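Local coordinates for Red carotenoid protein (RCP) (Nostoc sp., PDB 5FCY) that binds carotenoids in a water-soluble all-helical domain and probably serves in cyanobacterial photoprotection, at residues V23-A28 with K122-S127. Sequence-based numbering, arbitrary orientation.
With BCR (beta-carotene), chain B.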
ATOM      1  N   VAL A  23       9.353  -5.533   4.074  1.00 41.66           N
ATOM      2  CA  VAL A  23       8.677  -4.289   3.708  1.00 40.94           C
ATOM      3  C   VAL A  23       8.614  -4.138   2.194  1.00 40.02           C
ATOM      4  O   VAL A  23       7.561  -3.829   1.625  1.00 39.58           O
ATOM      5  CB  VAL A  23       9.376  -3.086   4.365  1.00 43.09           C
ATOM      6  CG1 VAL A  23       8.744  -1.776   3.909  1.00 42.71           C
ATOM      7  CG2 VAL A  23       9.298  -3.207   5.869  1.00 45.67           C
ATOM      8  N   ASP A  24       9.747  -4.335   1.519  1.00 39.55           N
ATOM      9  CA  ASP A  24       9.760  -4.234   0.065  1.00 40.37           C
ATOM     10  C   ASP A  24       8.911  -5.327  -0.569  1.00 39.98           C
ATOM     11  O   ASP A  24       8.228  -5.086  -1.571  1.00 39.90           O
ATOM     12  CB  ASP A  24      11.196  -4.298  -0.448  1.00 41.59           C
ATOM     13  CG  ASP A  24      11.936  -2.984  -0.277  1.00 42.57           C
ATOM     14  OD1 ASP A  24      11.300  -1.994   0.143  1.00 42.69           O
ATOM     15  OD2 ASP A  24      13.148  -2.940  -0.576  1.00 43.10           O
ATOM     16  N   GLU A  25       8.941  -6.533  -0.001  1.00 40.30           N
ATOM     17  CA  GLU A  25       8.074  -7.602  -0.484  1.00 40.50           C
ATOM     18  C   GLU A  25       6.606  -7.218  -0.345  1.00 39.78           C
ATOM     19  O   GLU A  25       5.791  -7.509  -1.230  1.00 39.25           O
ATOM     20  CB  GLU A  25       8.366  -8.892   0.282  1.00 41.49           C
ATOM     21  CG  GLU A  25       7.708 -10.132  -0.297  1.00 42.92           C
ATOM     22  CD  GLU A  25       8.324 -10.555  -1.614  1.00 45.13           C
ATOM     23  OE1 GLU A  25       9.281  -9.892  -2.064  1.00 45.12           O
ATOM     24  OE2 GLU A  25       7.852 -11.552  -2.200  1.00 46.58           O
ATOM     25  N   GLN A  26       6.249  -6.565   0.764  1.00 39.20           N
ATOM     26  CA  GLN A  26       4.878  -6.103   0.952  1.00 38.92           C
ATOM     27  C   GLN A  26       4.487  -5.112  -0.134  1.00 39.02           C
ATOM     28  O   GLN A  26       3.409  -5.215  -0.730  1.00 38.85           O
ATOM     29  CB  GLN A  26       4.721  -5.464   2.334  1.00 38.23           C
ATOM     30  CG  GLN A  26       4.793  -6.442   3.501  1.00 38.91           C
ATOM     31  CD  GLN A  26       4.418  -5.808   4.832  1.00 38.33           C
ATOM     32  OE1 GLN A  26       3.367  -5.182   4.962  1.00 37.28           O
ATOM     33  NE2 GLN A  26       5.282  -5.971   5.827  1.00 38.83           N
ATOM     34  N   LEU A  27       5.353  -4.133  -0.397  1.00 39.53           N
ATOM     35  CA  LEU A  27       5.056  -3.134  -1.417  1.00 40.16           C
ATOM     36  C   LEU A  27       4.943  -3.775  -2.793  1.00 40.58           C
ATOM     37  O   LEU A  27       4.126  -3.349  -3.619  1.00 41.24           O
ATOM     38  CB  LEU A  27       6.135  -2.052  -1.408  1.00 40.76           C
ATOM     39  CG  LEU A  27       6.053  -1.053  -0.253  1.00 40.86           C
ATOM     40  CD1 LEU A  27       7.392  -0.365  -0.033  1.00 40.51           C
ATOM     41  CD2 LEU A  27       4.963  -0.027  -0.523  1.00 40.48           C
ATOM     42  N   ALA A  28       5.750  -4.803  -3.058  1.00 40.28           N
ATOM     43  CA  ALA A  28       5.677  -5.490  -4.343  1.00 41.40           C
ATOM     44  C   ALA A  28       4.333  -6.185  -4.509  1.00 41.40           C
ATOM     45  O   ALA A  28       3.687  -6.073  -5.556  1.00 42.12           O
ATOM     46  CB  ALA A  28       6.822  -6.496  -4.469  1.00 42.17           C
ATOM     47  N   LYS A 122      10.613 -10.151  -8.926  1.00 50.62           N
ATOM     48  CA  LYS A 122       9.732 -11.309  -8.955  1.00 52.03           C
ATOM     49  C   LYS A 122       9.306 -11.649  -7.534  1.00 50.96           C
ATOM     50  O   LYS A 122      10.114 -11.595  -6.603  1.00 50.42           O
ATOM     51  CB  LYS A 122      10.418 -12.517  -9.606  1.00 52.99           C
ATOM     52  CG  LYS A 122      10.695 -12.329 -11.087  1.00 55.24           C
ATOM     53  CD  LYS A 122      11.350 -13.555 -11.698  1.00 57.91           C
ATOM     54  CE  LYS A 122      11.617 -13.353 -13.182  1.00 60.75           C
ATOM     55  NZ  LYS A 122      12.284 -14.533 -13.804  1.00 61.22           N
ATOM     56  N   LEU A 123       8.033 -11.992  -7.375  1.00 50.35           N
ATOM     57  CA  LEU A 123       7.497 -12.263  -6.051  1.00 50.23           C
ATOM     58  C   LEU A 123       8.036 -13.579  -5.509  1.00 50.76           C
ATOM     59  O   LEU A 123       8.235 -14.546  -6.251  1.00 51.29           O
ATOM     60  CB  LEU A 123       5.970 -12.303  -6.092  1.00 50.27           C
ATOM     61  CG  LEU A 123       5.253 -11.009  -6.487  1.00 49.08           C
ATOM     62  CD1 LEU A 123       3.747 -11.214  -6.438  1.00 49.69           C
ATOM     63  CD2 LEU A 123       5.665  -9.853  -5.587  1.00 47.10           C
ATOM     64  N   SER A 124       8.278 -13.607  -4.201  1.00 50.11           N
ATOM     65  CA  SER A 124       8.651 -14.837  -3.526  1.00 50.20           C
ATOM     66  C   SER A 124       7.580 -15.905  -3.735  1.00 51.12           C
ATOM     67  O   SER A 124       6.443 -15.620  -4.120  1.00 51.09           O
ATOM     68  CB  SER A 124       8.844 -14.585  -2.032  1.00 50.11           C
ATOM     69  OG  SER A 124       8.787 -15.798  -1.300  1.00 53.00           O
ATOM     70  N   SER A 125       7.963 -17.157  -3.472  1.00 51.83           N
ATOM     71  CA  SER A 125       7.003 -18.252  -3.553  1.00 51.42           C
ATOM     72  C   SER A 125       5.812 -18.000  -2.638  1.00 51.61           C
ATOM     73  O   SER A 125       4.663 -18.261  -3.012  1.00 51.17           O
ATOM     74  CB  SER A 125       7.687 -19.572  -3.193  1.00 51.40           C
ATOM     75  OG  SER A 125       6.763 -20.646  -3.194  1.00 50.79           O
ATOM     76  N   GLU A 126       6.072 -17.484  -1.435  1.00 52.56           N
ATOM     77  CA  GLU A 126       4.999 -17.195  -0.488  1.00 52.63           C
ATOM     78  C   GLU A 126       4.088 -16.086  -1.006  1.00 51.81           C
ATOM     79  O   GLU A 126       2.860 -16.188  -0.907  1.00 51.78           O
ATOM     80  CB  GLU A 126       5.599 -16.810   0.866  1.00 53.63           C
ATOM     81  CG  GLU A 126       4.585 -16.665   1.992  1.00 53.43           C
ATOM     82  CD  GLU A 126       5.216 -16.213   3.299  1.00 55.68           C
ATOM     83  OE1 GLU A 126       6.457 -16.065   3.352  1.00 55.76           O
ATOM     84  OE2 GLU A 126       4.467 -16.003   4.277  1.00 56.25           O
ATOM     85  N   SER A 127       4.671 -15.024  -1.563  1.00 50.94           N
ATOM     86  CA  SER A 127       3.875 -13.890  -2.021  1.00 50.65           C
ATOM     87  C   SER A 127       2.977 -14.282  -3.187  1.00 51.29           C
ATOM     88  O   SER A 127       1.783 -13.959  -3.200  1.00 51.56           O
ATOM     89  CB  SER A 127       4.793 -12.734  -2.414  1.00 49.11           C
ATOM     90  OG  SER A 127       5.475 -12.227  -1.284  1.00 48.02           O
TER
HETATM   91  C1  BCR B 201      11.720  -0.540  -4.680  1.00 47.63           C
HETATM   92  C2  BCR B 201      12.792  -1.515  -5.159  1.00 46.46           C
HETATM   93  C3  BCR B 201      12.835  -2.825  -4.381  1.00 46.42           C
HETATM   94  C4  BCR B 201      11.447  -3.247  -3.916  1.00 46.21           C
HETATM   95  C5  BCR B 201      10.389  -2.530  -4.716  1.00 47.04           C
HETATM   96  C6  BCR B 201      10.354  -1.199  -4.662  1.00 46.71           C
HETATM   97  C7  BCR B 201       9.112  -0.361  -4.594  1.00 46.24           C
HETATM   98  C8  BCR B 201       7.837  -0.802  -4.560  1.00 46.34           C
HETATM   99  C9  BCR B 201       6.679   0.139  -4.487  1.00 45.73           C
HETATM  100  C10 BCR B 201       5.418  -0.366  -4.508  1.00 44.88           C
HETATM  101  C11 BCR B 201       4.182   0.435  -4.437  1.00 45.38           C
HETATM  102  C33 BCR B 201       9.475  -3.334  -5.577  1.00 48.18           C
HETATM  103  C31 BCR B 201      11.762   0.673  -5.607  1.00 48.20           C
HETATM  104  C32 BCR B 201      12.065  -0.129  -3.259  1.00 48.49           C
HETATM  105  C34 BCR B 201       6.965   1.615  -4.399  1.00 45.94           C
HETATM  106  C12 BCR B 201       2.983  -0.170  -4.445  1.00 45.32           C
HETATM  107  C13 BCR B 201       1.702   0.579  -4.365  1.00 45.46           C
HETATM  108  C14 BCR B 201       0.532  -0.116  -4.387  1.00 44.90           C
HETATM  109  C15 BCR B 201      -0.807   0.487  -4.310  1.00 44.04           C
HETATM  110  C16 BCR B 201      -1.921  -0.258  -4.357  1.00 44.19           C
HETATM  111  C17 BCR B 201      -3.235   0.400  -4.277  1.00 44.43           C
HETATM  112  C18 BCR B 201      -4.414  -0.250  -4.325  1.00 44.65           C
HETATM  113  C19 BCR B 201      -5.651   0.570  -4.216  1.00 44.35           C
HETATM  114  C20 BCR B 201      -6.890   0.063  -4.168  1.00 44.61           C
HETATM  115  C21 BCR B 201      -8.047   0.962  -4.051  1.00 44.99           C
HETATM  116  C22 BCR B 201      -9.320   0.522  -4.031  1.00 44.69           C
HETATM  117  C23 BCR B 201     -10.408   1.537  -3.937  1.00 45.32           C
HETATM  118  C24 BCR B 201     -11.708   1.228  -4.021  1.00 46.00           C
HETATM  119  C25 BCR B 201     -12.807   2.235  -3.947  1.00 47.62           C
HETATM  120  C26 BCR B 201     -12.605   3.551  -3.856  1.00 47.67           C
HETATM  121  C27 BCR B 201     -13.175   4.289  -2.667  1.00 47.13           C
HETATM  122  C28 BCR B 201     -14.398   3.540  -2.154  1.00 47.13           C
HETATM  123  C29 BCR B 201     -15.137   2.845  -3.292  1.00 46.08           C
HETATM  124  C30 BCR B 201     -14.258   1.802  -3.981  1.00 46.68           C
HETATM  125  C35 BCR B 201       1.772   2.076  -4.249  1.00 45.98           C
HETATM  126  C36 BCR B 201      -4.433  -1.745  -4.484  1.00 45.66           C
HETATM  127  C37 BCR B 201      -9.564  -0.957  -4.133  1.00 44.79           C
HETATM  128  C38 BCR B 201     -11.916   4.323  -4.953  1.00 47.33           C
HETATM  129  C39 BCR B 201     -14.664   1.657  -5.441  1.00 46.53           C
HETATM  130  C40 BCR B 201     -14.461   0.467  -3.275  1.00 45.95           C
HETATM  131  O   HOH W   1      10.931 -11.882  -4.152  1.00 49.56           O
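Glu25 reaches from helix 23-35 to Ser124 and Ser127 at the N-capped start of helix 125-136, a worked example, in the all-helical fold of the orange carotenoid protein N-terminal family, of a capped helix start that also receives a side chain from another helix. Among the hydrogen bonds, Glu25 OE2 takes two donors: Ser124 N at 2.9 Å comes in on the syn lone pair, nearly straight at 161°, while Ser127 OG at 2.6 Å uses the anti one. Glu25 CG stands anti to the backbone N (chi1 -170°), and the bend at chi2 swings CD toward the start of helix 125-136. Glu25 OE1 is held separately by Tyr121 OH and, weakly, by a water that also donates to Lys122 O at 2.6 Å. The start of the helix would probably stabilise the negative charge. An alanine in place of Glu25 would probably leave Ser124 N and Ser127 OG without their shared acceptor and weaken the tie between the two helices. Ser124 thus works twice: its N donates to Glu25, and its OG, at the N-cap, accepts from Glu126 N at 3.2 Å. Farther round helix 23-35, Asp24 and Leu27 line the carotenoid pocket, Leu27 CB lying 3.6 Å from beta-carotene C10. Apolar packing between the segments is a small patch beside the carboxylate, where Leu123 CD2 rests 3.7 Å from Ala28 CB.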